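Local coordinates for periplasmic binding protein (Sulfurospirillum deleyianum, PDB 4PAG) that probably captures a solute in the periplasm and delivers it to an ABC importer, and carries a bound histidine in this crystal form, at residues A[21-26]-A[32-37]; A[41-46]-A[88-93]; A[144-149]-A[305-310]; A[27-32]-A[119-124]. All coordinates share one frame; numbering follows the deposited sequence. Where two conformers were deposited one is given.

Interaction 1. Residues A[21-26]-A[32-37]; sequences TRIYGS and FMIYVI
Ile34 projects from helix 28-37 onto strand 23-25 and meets it with two branches, a compact example of how one helical residue can dock against an adjoining strand. Its CG2 reaches Ile23 CG2 tip to tip at 4.0 Å. The longer branch goes to the backbone: CG1 lies anti to the carbonyl carbon (chi1 -65°), and the extended continuation sets CD1 4.1 Å from Gly25 N. This is the close-packed part, because Gly25 has no side chain and a CB built on it would come within 3.4 Å of Ile34 CD1. The glycine thus lets the isoleucine rest directly on the main chain.

Toward Thr21 and Arg22 the two segments diverge, and these two loop residues are exposed to solvent. Tyr24 points away from the helix, and its hydroxyl is bonded to Gly72 O. Strand and helix axes approach to 8.9 Å and run at 139°, so the chain largely doubles back. Strand 23-25 is an outer strand of a three-stranded parallel sheet, beside strand 92-96, whose Val92 and Ile94 touch Ile23; the helix in turn meets helix 127-138 through Met33 (selenomethionine) and Ile37, and helix 297-309 through Val36.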
loop_
_atom_site.group_PDB
_atom_site.type_symbol
_atom_site.label_atom_id
_atom_site.label_comp_id
_atom_site.label_asym_id
_atom_site.label_seq_id
_atom_site.Cartn_x
_atom_site.Cartn_y
_atom_site.Cartn_z
ATOM N N THR A 21 -13.525 21.103 -3.294
ATOM C CA THR A 21 -13.789 21.129 -1.857
ATOM C C THR A 21 -14.374 19.807 -1.348
ATOM O O THR A 21 -14.451 19.595 -0.143
ATOM C CB THR A 21 -14.762 22.263 -1.507
ATOM O OG1 THR A 21 -16.019 22.003 -2.132
ATOM C CG2 THR A 21 -14.218 23.617 -1.989
ATOM N N ARG A 22 -14.790 18.932 -2.267
ATOM C CA ARG A 22 -15.339 17.615 -1.925
ATOM C C ARG A 22 -14.753 16.583 -2.883
ATOM O O ARG A 22 -14.858 16.737 -4.095
ATOM C CB ARG A 22 -16.871 17.619 -2.034
ATOM C CG ARG A 22 -17.568 18.702 -1.216
ATOM C CD ARG A 22 -19.087 18.641 -1.353
ATOM N NE ARG A 22 -19.646 17.418 -0.768
ATOM C CZ ARG A 22 -19.864 17.217 0.537
ATOM N NH1 ARG A 22 -19.582 18.157 1.438
ATOM N NH2 ARG A 22 -20.370 16.059 0.951
ATOM N N ILE A 23 -14.130 15.539 -2.346
ATOM C CA ILE A 23 -13.479 14.531 -3.181
ATOM C C ILE A 23 -13.719 13.151 -2.585
ATOM O O ILE A 23 -13.953 13.022 -1.392
ATOM C CB ILE A 23 -11.963 14.828 -3.330
ATOM C CG1 ILE A 23 -11.332 13.998 -4.451
ATOM C CG2 ILE A 23 -11.211 14.583 -2.025
ATOM C CD1 ILE A 23 -9.967 14.509 -4.886
ATOM N N TYR A 24 -13.685 12.132 -3.429
ATOM C CA TYR A 24 -13.877 10.755 -2.999
ATOM C C TYR A 24 -12.876 9.876 -3.738
ATOM O O TYR A 24 -12.696 10.013 -4.947
ATOM C CB TYR A 24 -15.319 10.325 -3.282
ATOM C CG TYR A 24 -15.605 8.849 -3.130
ATOM C CD1 TYR A 24 -15.631 8.241 -1.880
ATOM C CD2 TYR A 24 -15.866 8.057 -4.247
ATOM C CE1 TYR A 24 -15.894 6.880 -1.749
ATOM C CE2 TYR A 24 -16.135 6.705 -4.125
ATOM C CZ TYR A 24 -16.150 6.118 -2.872
ATOM O OH TYR A 24 -16.421 4.762 -2.760
ATOM N N GLY A 25 -12.206 9.004 -2.993
ATOM C CA GLY A 25 -11.319 8.006 -3.575
ATOM C C GLY A 25 -12.043 6.681 -3.669
ATOM O O GLY A 25 -12.766 6.306 -2.754
ATOM N N SER A 26 -11.831 5.970 -4.773
ATOM C CA SER A 26 -12.592 4.755 -5.085
ATOM C C SER A 26 -12.230 3.536 -4.222
ATOM O O SER A 26 -12.991 2.568 -4.159
ATOM C CB SER A 26 -12.405 4.406 -6.564
ATOM O OG SER A 26 -11.118 3.845 -6.800
ATOM N N PHE A 32 -6.207 6.739 1.096
ATOM C CA PHE A 32 -5.028 6.939 1.955
ATOM C C PHE A 32 -4.097 8.012 1.385
ATOM O O PHE A 32 -3.541 8.818 2.121
ATOM C CB PHE A 32 -4.249 5.624 2.146
ATOM C CG PHE A 32 -4.926 4.602 3.032
ATOM C CD1 PHE A 32 -6.234 4.747 3.478
ATOM C CD2 PHE A 32 -4.236 3.448 3.392
ATOM C CE1 PHE A 32 -6.824 3.778 4.284
ATOM C CE2 PHE A 32 -4.822 2.477 4.196
ATOM C CZ PHE A 32 -6.119 2.638 4.636
HETATM N N MSE A 33 -3.933 8.022 0.070
HETATM C CA MSE A 33 -3.055 8.983 -0.606
HETATM C C MSE A 33 -3.628 10.383 -0.556
HETATM O O MSE A 33 -2.902 11.361 -0.332
HETATM C CB MSE A 33 -2.873 8.495 -2.040
HETATM C CG MSE A 33 -1.963 9.396 -2.858
HETATM SE SE MSE A 33 -1.366 8.416 -4.463
HETATM C CE MSE A 33 -3.044 7.581 -5.042
ATOM N N ILE A 34 -4.935 10.503 -0.758
ATOM C CA ILE A 34 -5.590 11.808 -0.630
ATOM C C ILE A 34 -5.424 12.330 0.798
ATOM O O ILE A 34 -5.197 13.525 1.002
ATOM C CB ILE A 34 -7.084 11.750 -0.997
ATOM C CG1 ILE A 34 -7.258 11.405 -2.482
ATOM C CG2 ILE A 34 -7.761 13.082 -0.691
ATOM C CD1 ILE A 34 -8.676 11.017 -2.873
ATOM N N TYR A 35 -5.523 11.433 1.782
ATOM C CA TYR A 35 -5.362 11.830 3.180
ATOM C C TYR A 35 -4.055 12.598 3.402
ATOM O O TYR A 35 -4.063 13.676 3.991
ATOM C CB TYR A 35 -5.440 10.640 4.160
ATOM C CG TYR A 35 -5.077 11.120 5.533
ATOM C CD1 TYR A 35 -6.018 11.747 6.343
ATOM C CD2 TYR A 35 -3.763 11.069 5.974
ATOM C CE1 TYR A 35 -5.661 12.278 7.573
ATOM C CE2 TYR A 35 -3.396 11.596 7.191
ATOM C CZ TYR A 35 -4.344 12.194 7.991
ATOM O OH TYR A 35 -3.962 12.703 9.211
ATOM N N VAL A 36 -2.936 12.041 2.945
ATOM C CA VAL A 36 -1.639 12.653 3.226
ATOM C C VAL A 36 -1.412 13.951 2.442
ATOM O O VAL A 36 -0.609 14.766 2.854
ATOM C CB VAL A 36 -0.439 11.674 3.056
ATOM C CG1 VAL A 36 -0.458 10.623 4.162
ATOM C CG2 VAL A 36 -0.412 11.030 1.681
ATOM N N ILE A 37 -2.121 14.146 1.328
ATOM C CA ILE A 37 -2.080 15.425 0.618
ATOM C C ILE A 37 -2.935 16.444 1.385
ATOM O O ILE A 37 -2.434 17.485 1.815
ATOM C CB ILE A 37 -2.539 15.294 -0.850
ATOM C CG1 ILE A 37 -1.588 14.379 -1.619
ATOM C CG2 ILE A 37 -2.594 16.664 -1.531
ATOM C CD1 ILE A 37 -2.124 13.947 -2.967
#

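Interaction 2. Residues A[41-46]-A[88-93]; sequences PLIGVN and AKPDVI
Asp91 OD2, just beyond the Ala88-Pro90 corner on which Ile43 rests, is held by two backbone groups, the N-H of Thr21 and that of Arg22, and so links the approach to strand 92-96 with the residues leading into strand 23-25, its parallel neighbour in the small sheet of this periplasmic-binding-protein lobe. Arg22 NH2 also bonds to Ala88 O, at the end of helix 82-88. Lys89 then adopts a positive phi of 56°, which breaks the helix and swings the chain toward the sheet.

Between the two segments themselves the contact is wholly apolar and depends on one methyl group. Ile43 places CG1 between its backbone N and carbonyl carbon (chi1 64°), and this branch, extended beyond CG1, carries CD1 to the helix end. Ala88 points its CB toward the 41-46 loop, so methyl meets methyl there, while Pro90 adds the CB of its ring as a looser second support. The main chain of Ile43 is bonded to that of Ile23, so the residue is tethered to the sheet while its side chain reaches across. Ile43 CD1 rests against the turn, 3.6 Å from Ala88 CB and 4.3 Å from Pro90 CB.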
loop_
_atom_site.group_PDB
_atom_site.type_symbol
_atom_site.label_atom_id
_atom_site.label_comp_id
_atom_site.label_asym_id
_atom_site.label_seq_id
_atom_site.Cartn_x
_atom_site.Cartn_y
_atom_site.Cartn_z
ATOM N N PRO A 41 -10.975 17.838 2.107
ATOM C CA PRO A 41 -12.108 17.618 1.190
ATOM C C PRO A 41 -12.672 16.183 1.098
ATOM O O PRO A 41 -13.640 15.971 0.373
ATOM C CB PRO A 41 -11.543 18.047 -0.156
ATOM C CG PRO A 41 -10.085 17.759 -0.059
ATOM C CD PRO A 41 -9.685 17.853 1.393
ATOM N N LEU A 42 -12.099 15.210 1.804
ATOM C CA LEU A 42 -12.613 13.836 1.727
ATOM C C LEU A 42 -14.036 13.720 2.272
ATOM O O LEU A 42 -14.296 14.113 3.398
ATOM C CB LEU A 42 -11.725 12.863 2.502
ATOM C CG LEU A 42 -10.507 12.306 1.784
ATOM C CD1 LEU A 42 -9.638 11.585 2.802
ATOM C CD2 LEU A 42 -10.918 11.373 0.654
ATOM N N ILE A 43 -14.941 13.162 1.476
ATOM C CA ILE A 43 -16.343 12.997 1.891
ATOM C C ILE A 43 -16.583 11.730 2.708
ATOM O O ILE A 43 -17.621 11.600 3.364
ATOM C CB ILE A 43 -17.296 12.955 0.673
ATOM C CG1 ILE A 43 -17.016 11.734 -0.210
ATOM C CG2 ILE A 43 -17.170 14.229 -0.140
ATOM C CD1 ILE A 43 -18.173 11.331 -1.099
ATOM N N GLY A 44 -15.631 10.801 2.653
ATOM C CA GLY A 44 -15.787 9.496 3.260
ATOM C C GLY A 44 -14.582 8.602 3.025
ATOM O O GLY A 44 -13.680 8.946 2.250
ATOM N N VAL A 45 -14.566 7.467 3.722
ATOM C CA VAL A 45 -13.548 6.440 3.535
ATOM C C VAL A 45 -14.213 5.210 2.890
ATOM O O VAL A 45 -15.445 5.159 2.744
ATOM C CB VAL A 45 -12.840 6.067 4.865
ATOM C CG1 VAL A 45 -12.027 7.243 5.384
ATOM C CG2 VAL A 45 -13.832 5.605 5.925
ATOM N N ASN A 46 -13.402 4.232 2.495
ATOM C CA ASN A 46 -13.903 3.046 1.799
ATOM C C ASN A 46 -14.173 1.890 2.755
ATOM O O ASN A 46 -15.108 1.119 2.546
ATOM C CB ASN A 46 -12.908 2.599 0.725
ATOM C CG ASN A 46 -12.495 3.729 -0.182
ATOM O OD1 ASN A 46 -11.382 4.242 -0.077
ATOM N ND2 ASN A 46 -13.407 4.160 -1.050
ATOM N N ALA A 88 -23.621 12.518 -1.704
ATOM C CA ALA A 88 -22.577 13.324 -1.053
ATOM C C ALA A 88 -21.940 14.378 -1.960
ATOM O O ALA A 88 -21.218 15.251 -1.473
ATOM C CB ALA A 88 -21.496 12.422 -0.482
ATOM N N LYS A 89 -22.181 14.281 -3.269
ATOM C CA LYS A 89 -21.764 15.317 -4.222
ATOM C C LYS A 89 -20.265 15.624 -4.170
ATOM O O LYS A 89 -19.870 16.765 -3.917
ATOM C CB LYS A 89 -22.552 16.620 -3.989
ATOM C CG LYS A 89 -24.070 16.486 -4.040
ATOM C CD LYS A 89 -24.612 16.583 -5.459
ATOM C CE LYS A 89 -26.134 16.522 -5.489
ATOM N NZ LYS A 89 -26.773 17.670 -4.785
ATOM N N PRO A 90 -19.419 14.612 -4.410
ATOM C CA PRO A 90 -18.016 14.970 -4.569
ATOM C C PRO A 90 -17.836 15.736 -5.877
ATOM O O PRO A 90 -18.525 15.434 -6.851
ATOM C CB PRO A 90 -17.317 13.614 -4.633
ATOM C CG PRO A 90 -18.334 12.696 -5.206
ATOM C CD PRO A 90 -19.673 13.194 -4.725
ATOM N N ASP A 91 -16.943 16.728 -5.896
ATOM C CA ASP A 91 -16.613 17.444 -7.147
ATOM C C ASP A 91 -15.954 16.510 -8.163
ATOM O O ASP A 91 -16.111 16.670 -9.373
ATOM C CB ASP A 91 -15.679 18.627 -6.872
ATOM C CG ASP A 91 -16.283 19.650 -5.918
ATOM O OD1 ASP A 91 -17.488 19.934 -6.042
ATOM O OD2 ASP A 91 -15.554 20.171 -5.042
ATOM N N VAL A 92 -15.199 15.540 -7.663
ATOM C CA VAL A 92 -14.522 14.577 -8.522
ATOM C C VAL A 92 -14.296 13.279 -7.742
ATOM O O VAL A 92 -14.215 13.296 -6.509
ATOM C CB VAL A 92 -13.193 15.162 -9.063
ATOM C CG1 VAL A 92 -12.181 15.351 -7.942
ATOM C CG2 VAL A 92 -12.621 14.297 -10.175
ATOM N N ILE A 93 -14.246 12.164 -8.467
ATOM C CA ILE A 93 -13.906 10.860 -7.900
ATOM C C ILE A 93 -12.576 10.430 -8.515
ATOM O O ILE A 93 -12.385 10.529 -9.721
ATOM C CB ILE A 93 -14.987 9.804 -8.215
ATOM C CG1 ILE A 93 -16.317 10.202 -7.566
ATOM C CG2 ILE A 93 -14.553 8.417 -7.737
ATOM C CD1 ILE A 93 -17.486 9.334 -7.978
#

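Interaction 3. Residues A[144-149]-A[305-310]; sequences ANALAN and YQLFFG
Helices 141-163 and 297-309 run roughly antiparallel where Leu147 meets Phe308, their local axes crossing at -146° with a closest approach of 10.3 Å. The CA atoms of these two residues are the nearest pair across the segments, 6.9 Å apart. From that point Leu147 sends CD2 over the middle of the Phe308 ring, 3.6 Å from the centroid and only 5° off the ring normal, a well-centred CH-pi contact. The CZ end of the Phe308 ring points toward the leucine's backbone, with CZ 3.7 Å from Leu147 O.

The same CD2 methyl is flanked by Leu307, whose CG lies 3.8 Å from it. With CG anti to the backbone N (chi1 177°), Leu307 is directed at the partner helix, and its CD2 comes 3.8 Å from Ala146 O. Ala146 CB adds a looser contact to Leu307 CD1 at 4.4 Å. Exchanging Phe308 for an alanine would remove the ring, so that Leu147 CD2 would probably lose its aromatic platform and a gap would open between the helices. Phe304 stacks on Phe308 as well, and Phe275 meets its ring, while Val36 of helix 28-37 touches both Leu147 and Phe308. Between the two segments, then, cohesion rests on dispersion and shape, a methyl centred on an aromatic face, and not on directional polar bonds.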
loop_
_atom_site.group_PDB
_atom_site.type_symbol
_atom_site.label_atom_id
_atom_site.label_comp_id
_atom_site.label_asym_id
_atom_site.label_seq_id
_atom_site.Cartn_x
_atom_site.Cartn_y
_atom_site.Cartn_z
ATOM N N ALA A 144 1.761 18.245 -2.434
ATOM C CA ALA A 144 1.898 17.020 -3.213
ATOM C C ALA A 144 3.308 16.875 -3.795
ATOM O O ALA A 144 3.833 15.766 -3.873
ATOM C CB ALA A 144 0.860 16.966 -4.324
ATOM N N ASN A 145 3.906 17.991 -4.211
ATOM C CA ASN A 145 5.276 17.978 -4.734
ATOM C C ASN A 145 6.328 17.616 -3.674
ATOM O O ASN A 145 7.321 16.956 -3.990
ATOM C CB ASN A 145 5.623 19.321 -5.388
ATOM C CG ASN A 145 4.823 19.586 -6.663
ATOM O OD1 ASN A 145 4.117 18.710 -7.183
ATOM N ND2 ASN A 145 4.927 20.810 -7.174
ATOM N N ALA A 146 6.124 18.052 -2.429
ATOM C CA ALA A 146 7.035 17.681 -1.333
ATOM C C ALA A 146 7.032 16.162 -1.132
ATOM O O ALA A 146 8.089 15.540 -1.028
ATOM C CB ALA A 146 6.643 18.385 -0.046
ATOM N N LEU A 147 5.839 15.575 -1.109
ATOM C CA LEU A 147 5.680 14.124 -0.978
ATOM C C LEU A 147 6.291 13.378 -2.154
ATOM O O LEU A 147 6.975 12.361 -1.955
ATOM C CB LEU A 147 4.200 13.743 -0.838
ATOM C CG LEU A 147 3.445 14.376 0.325
ATOM C CD1 LEU A 147 2.024 13.830 0.391
ATOM C CD2 LEU A 147 4.164 14.136 1.641
ATOM N N ALA A 148 6.046 13.888 -3.364
ATOM C CA ALA A 148 6.589 13.313 -4.582
ATOM C C ALA A 148 8.112 13.300 -4.574
ATOM O O ALA A 148 8.720 12.329 -5.001
ATOM C CB ALA A 148 6.084 14.068 -5.811
ATOM N N ASN A 149 8.725 14.372 -4.088
ATOM C CA ASN A 149 10.182 14.453 -4.066
ATOM C C ASN A 149 10.820 13.419 -3.134
ATOM O O ASN A 149 11.806 12.785 -3.506
ATOM C CB ASN A 149 10.637 15.870 -3.725
ATOM C CG ASN A 149 10.552 16.804 -4.917
ATOM O OD1 ASN A 149 10.911 16.441 -6.034
ATOM N ND2 ASN A 149 10.056 18.005 -4.690
ATOM N N TYR A 305 7.568 9.545 8.342
ATOM C CA TYR A 305 6.422 9.844 9.198
ATOM C C TYR A 305 6.293 11.341 9.476
ATOM O O TYR A 305 5.172 11.870 9.563
ATOM C CB TYR A 305 6.446 9.011 10.495
ATOM C CG TYR A 305 5.721 7.684 10.324
ATOM C CD1 TYR A 305 6.236 6.694 9.488
ATOM C CD2 TYR A 305 4.516 7.437 10.964
ATOM C CE1 TYR A 305 5.570 5.495 9.306
ATOM C CE2 TYR A 305 3.840 6.233 10.789
ATOM C CZ TYR A 305 4.366 5.267 9.951
ATOM O OH TYR A 305 3.710 4.058 9.764
ATOM N N GLN A 306 7.429 12.031 9.561
ATOM C CA GLN A 306 7.418 13.469 9.814
ATOM C C GLN A 306 6.739 14.214 8.680
ATOM O O GLN A 306 5.861 15.041 8.922
ATOM C CB GLN A 306 8.835 14.011 10.020
ATOM C CG GLN A 306 8.874 15.414 10.623
ATOM C CD GLN A 306 8.727 16.543 9.614
ATOM O OE1 GLN A 306 9.047 16.399 8.427
ATOM N NE2 GLN A 306 8.263 17.695 10.097
ATOM N N LEU A 307 7.125 13.900 7.454
ATOM C CA LEU A 307 6.623 14.608 6.276
ATOM C C LEU A 307 5.217 14.145 5.905
ATOM O O LEU A 307 4.310 14.975 5.724
ATOM C CB LEU A 307 7.575 14.422 5.090
ATOM C CG LEU A 307 7.131 15.051 3.763
ATOM C CD1 LEU A 307 7.016 16.565 3.894
ATOM C CD2 LEU A 307 8.079 14.684 2.637
ATOM N N PHE A 308 5.025 12.831 5.804
ATOM C CA PHE A 308 3.733 12.290 5.346
ATOM C C PHE A 308 2.611 12.438 6.367
ATOM O O PHE A 308 1.483 12.740 5.989
ATOM C CB PHE A 308 3.865 10.828 4.873
ATOM C CG PHE A 308 4.434 10.701 3.491
ATOM C CD1 PHE A 308 5.782 10.879 3.272
ATOM C CD2 PHE A 308 3.606 10.462 2.398
ATOM C CE1 PHE A 308 6.316 10.796 1.995
ATOM C CE2 PHE A 308 4.130 10.369 1.123
ATOM C CZ PHE A 308 5.490 10.540 0.917
ATOM N N PHE A 309 2.917 12.252 7.651
ATOM C CA PHE A 309 1.892 12.255 8.697
ATOM C C PHE A 309 1.994 13.432 9.667
ATOM O O PHE A 309 1.067 13.670 10.434
ATOM C CB PHE A 309 1.906 10.922 9.464
ATOM C CG PHE A 309 1.483 9.746 8.627
ATOM C CD1 PHE A 309 0.143 9.570 8.292
ATOM C CD2 PHE A 309 2.413 8.829 8.151
ATOM C CE1 PHE A 309 -0.256 8.499 7.504
ATOM C CE2 PHE A 309 2.015 7.755 7.366
ATOM C CZ PHE A 309 0.679 7.591 7.041
ATOM N N GLY A 310 3.101 14.173 9.630
ATOM C CA GLY A 310 3.310 15.266 10.574
ATOM C C GLY A 310 3.539 14.762 11.987
ATOM O O GLY A 310 3.189 15.438 12.951
#

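Interaction 4. Residues A[27-32]-A[119-124]; sequences APPISF and VNIDDS
Contrasting torsions carry the CD1 methyls of Ile30 and Ile121 across the contact, each to its own partner. In Ile30 the end of the chain is folded (chi2 -58°), which carries CD1 off the helix to meet Val119 CG2 tip to tip at 3.7 Å. Ile121 instead holds CG1 between its backbone N and carbonyl carbon (chi1 51°), and from there CD1 presses on Pro29 CB at 3.5 Å, tighter than usual for two carbons. The two CD1 atoms, of Ile30 and Ile121, complete the cluster more loosely at 4.4 Å.

Local bonds shape both segments. Ala27 is the N-cap residue of helix 28-37, and its O accepts from Ile30 N and from Ser31 N, so the first turn, which carries Pro29 and Ile30, is closed by two bonds to one carbonyl. On the 119-124 side, the CB of Asn120 points away from the helix, and its OD1 receives a weak bond from Asp122 N, 3.5 Å long, which loosely closes an Asx turn around Ile121. The carboxylate of Asp122 is taken up by Trp96 NE1 and Thr98 OG1. Pro29 and Ile121 also touch Trp96, and Val130 of helix 127-138 touches Val119 and Ile121. The whole is a hydrophobic seam between the start of a helix and the C-terminal end of a parallel strand with the loop that leaves it, an arrangement familiar from the alpha/beta lobes of periplasmic binding proteins.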
loop_
_atom_site.group_PDB
_atom_site.type_symbol
_atom_site.label_atom_id
_atom_site.label_comp_id
_atom_site.label_asym_id
_atom_site.label_seq_id
_atom_site.Cartn_x
_atom_site.Cartn_y
_atom_site.Cartn_z
ATOM N N ALA A 27 -11.067 3.581 -3.579
ATOM C CA ALA A 27 -10.557 2.459 -2.807
ATOM C C ALA A 27 -9.471 2.942 -1.838
ATOM O O ALA A 27 -8.933 4.029 -2.015
ATOM C CB ALA A 27 -9.996 1.406 -3.743
ATOM N N PRO A 28 -9.133 2.130 -0.821
ATOM C CA PRO A 28 -8.175 2.598 0.180
ATOM C C PRO A 28 -6.816 3.098 -0.356
ATOM O O PRO A 28 -6.302 4.081 0.169
ATOM C CB PRO A 28 -8.016 1.381 1.102
ATOM C CG PRO A 28 -9.329 0.688 1.008
ATOM C CD PRO A 28 -9.716 0.829 -0.439
ATOM N N PRO A 29 -6.242 2.455 -1.400
ATOM C CA PRO A 29 -4.990 3.026 -1.926
ATOM C C PRO A 29 -5.132 4.513 -2.286
ATOM O O PRO A 29 -4.202 5.309 -2.080
ATOM C CB PRO A 29 -4.739 2.207 -3.203
ATOM C CG PRO A 29 -5.496 0.942 -3.013
ATOM C CD PRO A 29 -6.696 1.304 -2.196
ATOM N N ILE A 30 -6.300 4.876 -2.805
ATOM C CA ILE A 30 -6.565 6.248 -3.237
ATOM C C ILE A 30 -6.924 7.153 -2.068
ATOM O O ILE A 30 -6.379 8.249 -1.932
ATOM C CB ILE A 30 -7.715 6.318 -4.262
ATOM C CG1 ILE A 30 -7.535 5.287 -5.387
ATOM C CG2 ILE A 30 -7.834 7.732 -4.815
ATOM C CD1 ILE A 30 -6.247 5.409 -6.179
ATOM N N SER A 31 -7.858 6.703 -1.237
ATOM C CA SER A 31 -8.261 7.451 -0.058
ATOM C C SER A 31 -7.073 7.732 0.870
ATOM O O SER A 31 -6.940 8.847 1.355
ATOM C CB SER A 31 -9.379 6.714 0.682
ATOM O OG SER A 31 -10.504 6.615 -0.181
ATOM N N PHE A 32 -6.207 6.739 1.096
ATOM C CA PHE A 32 -5.028 6.939 1.955
ATOM C C PHE A 32 -4.097 8.012 1.385
ATOM O O PHE A 32 -3.541 8.818 2.121
ATOM C CB PHE A 32 -4.249 5.624 2.146
ATOM C CG PHE A 32 -4.926 4.602 3.032
ATOM C CD1 PHE A 32 -6.234 4.747 3.478
ATOM C CD2 PHE A 32 -4.236 3.448 3.392
ATOM C CE1 PHE A 32 -6.824 3.778 4.284
ATOM C CE2 PHE A 32 -4.822 2.477 4.196
ATOM C CZ PHE A 32 -6.119 2.638 4.636
ATOM N N VAL A 119 -5.902 6.757 -11.657
ATOM C CA VAL A 119 -4.458 6.835 -11.505
ATOM C C VAL A 119 -3.853 5.437 -11.437
ATOM O O VAL A 119 -4.417 4.528 -10.822
ATOM C CB VAL A 119 -4.055 7.671 -10.268
ATOM C CG1 VAL A 119 -4.604 9.088 -10.391
ATOM C CG2 VAL A 119 -4.539 7.031 -8.976
ATOM N N ASN A 120 -2.706 5.283 -12.087
ATOM C CA ASN A 120 -2.034 4.002 -12.194
ATOM C C ASN A 120 -0.928 3.887 -11.147
ATOM O O ASN A 120 0.145 4.462 -11.303
ATOM C CB ASN A 120 -1.470 3.834 -13.606
ATOM C CG ASN A 120 -0.945 2.437 -13.860
ATOM O OD1 ASN A 120 -0.701 1.674 -12.930
ATOM N ND2 ASN A 120 -0.772 2.096 -15.121
ATOM N N ILE A 121 -1.187 3.119 -10.098
ATOM C CA ILE A 121 -0.267 3.035 -8.957
ATOM C C ILE A 121 0.318 1.641 -8.734
ATOM O O ILE A 121 0.948 1.387 -7.706
ATOM C CB ILE A 121 -0.964 3.477 -7.660
ATOM C CG1 ILE A 121 -2.294 2.736 -7.489
ATOM C CG2 ILE A 121 -1.186 4.975 -7.687
ATOM C CD1 ILE A 121 -2.811 2.716 -6.071
ATOM N N ASP A 122 0.123 0.739 -9.684
ATOM C CA ASP A 122 0.564 -0.637 -9.489
ATOM C C ASP A 122 2.090 -0.740 -9.400
ATOM O O ASP A 122 2.619 -1.426 -8.524
ATOM C CB ASP A 122 -0.008 -1.536 -10.574
ATOM C CG ASP A 122 -1.495 -1.844 -10.357
ATOM O OD1 ASP A 122 -2.079 -1.469 -9.305
ATOM O OD2 ASP A 122 -2.084 -2.470 -11.245
ATOM N N ASP A 123 2.788 -0.037 -10.285
ATOM C CA ASP A 123 4.234 0.101 -10.193
ATOM C C ASP A 123 4.504 1.221 -9.204
ATOM O O ASP A 123 4.122 2.361 -9.445
ATOM C CB ASP A 123 4.828 0.440 -11.566
ATOM C CG ASP A 123 6.360 0.388 -11.593
ATOM O OD1 ASP A 123 7.026 0.431 -10.522
ATOM O OD2 ASP A 123 6.902 0.315 -12.719
ATOM N N SER A 124 5.165 0.900 -8.091
ATOM C CA SER A 124 5.420 1.894 -7.052
ATOM C C SER A 124 6.304 3.057 -7.537
ATOM O O SER A 124 6.259 4.152 -6.964
ATOM C CB SER A 124 6.014 1.235 -5.796
ATOM O OG SER A 124 5.072 0.372 -5.154
#

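Read from the N terminus, interaction 1 closes first, a short return from strand 23-25 into helix 28-37. That helix is used again at its start by interaction 4, whose segments alternate with those of interaction 1, so the two cross and share Phe32. Residues 27-32 and 119-124 enclose a long loop in which interaction 2 is nested, its 41-46 segment and the approach to strand 92-96 meeting beside the same sheet. Interaction 3 comes last in series, bringing helix 297-309 back from the C-terminal part to helix 141-163. It touches interaction 1 through Val36, so helix 28-37 joins the three-stranded sheet to helices 141-163 and 297-309.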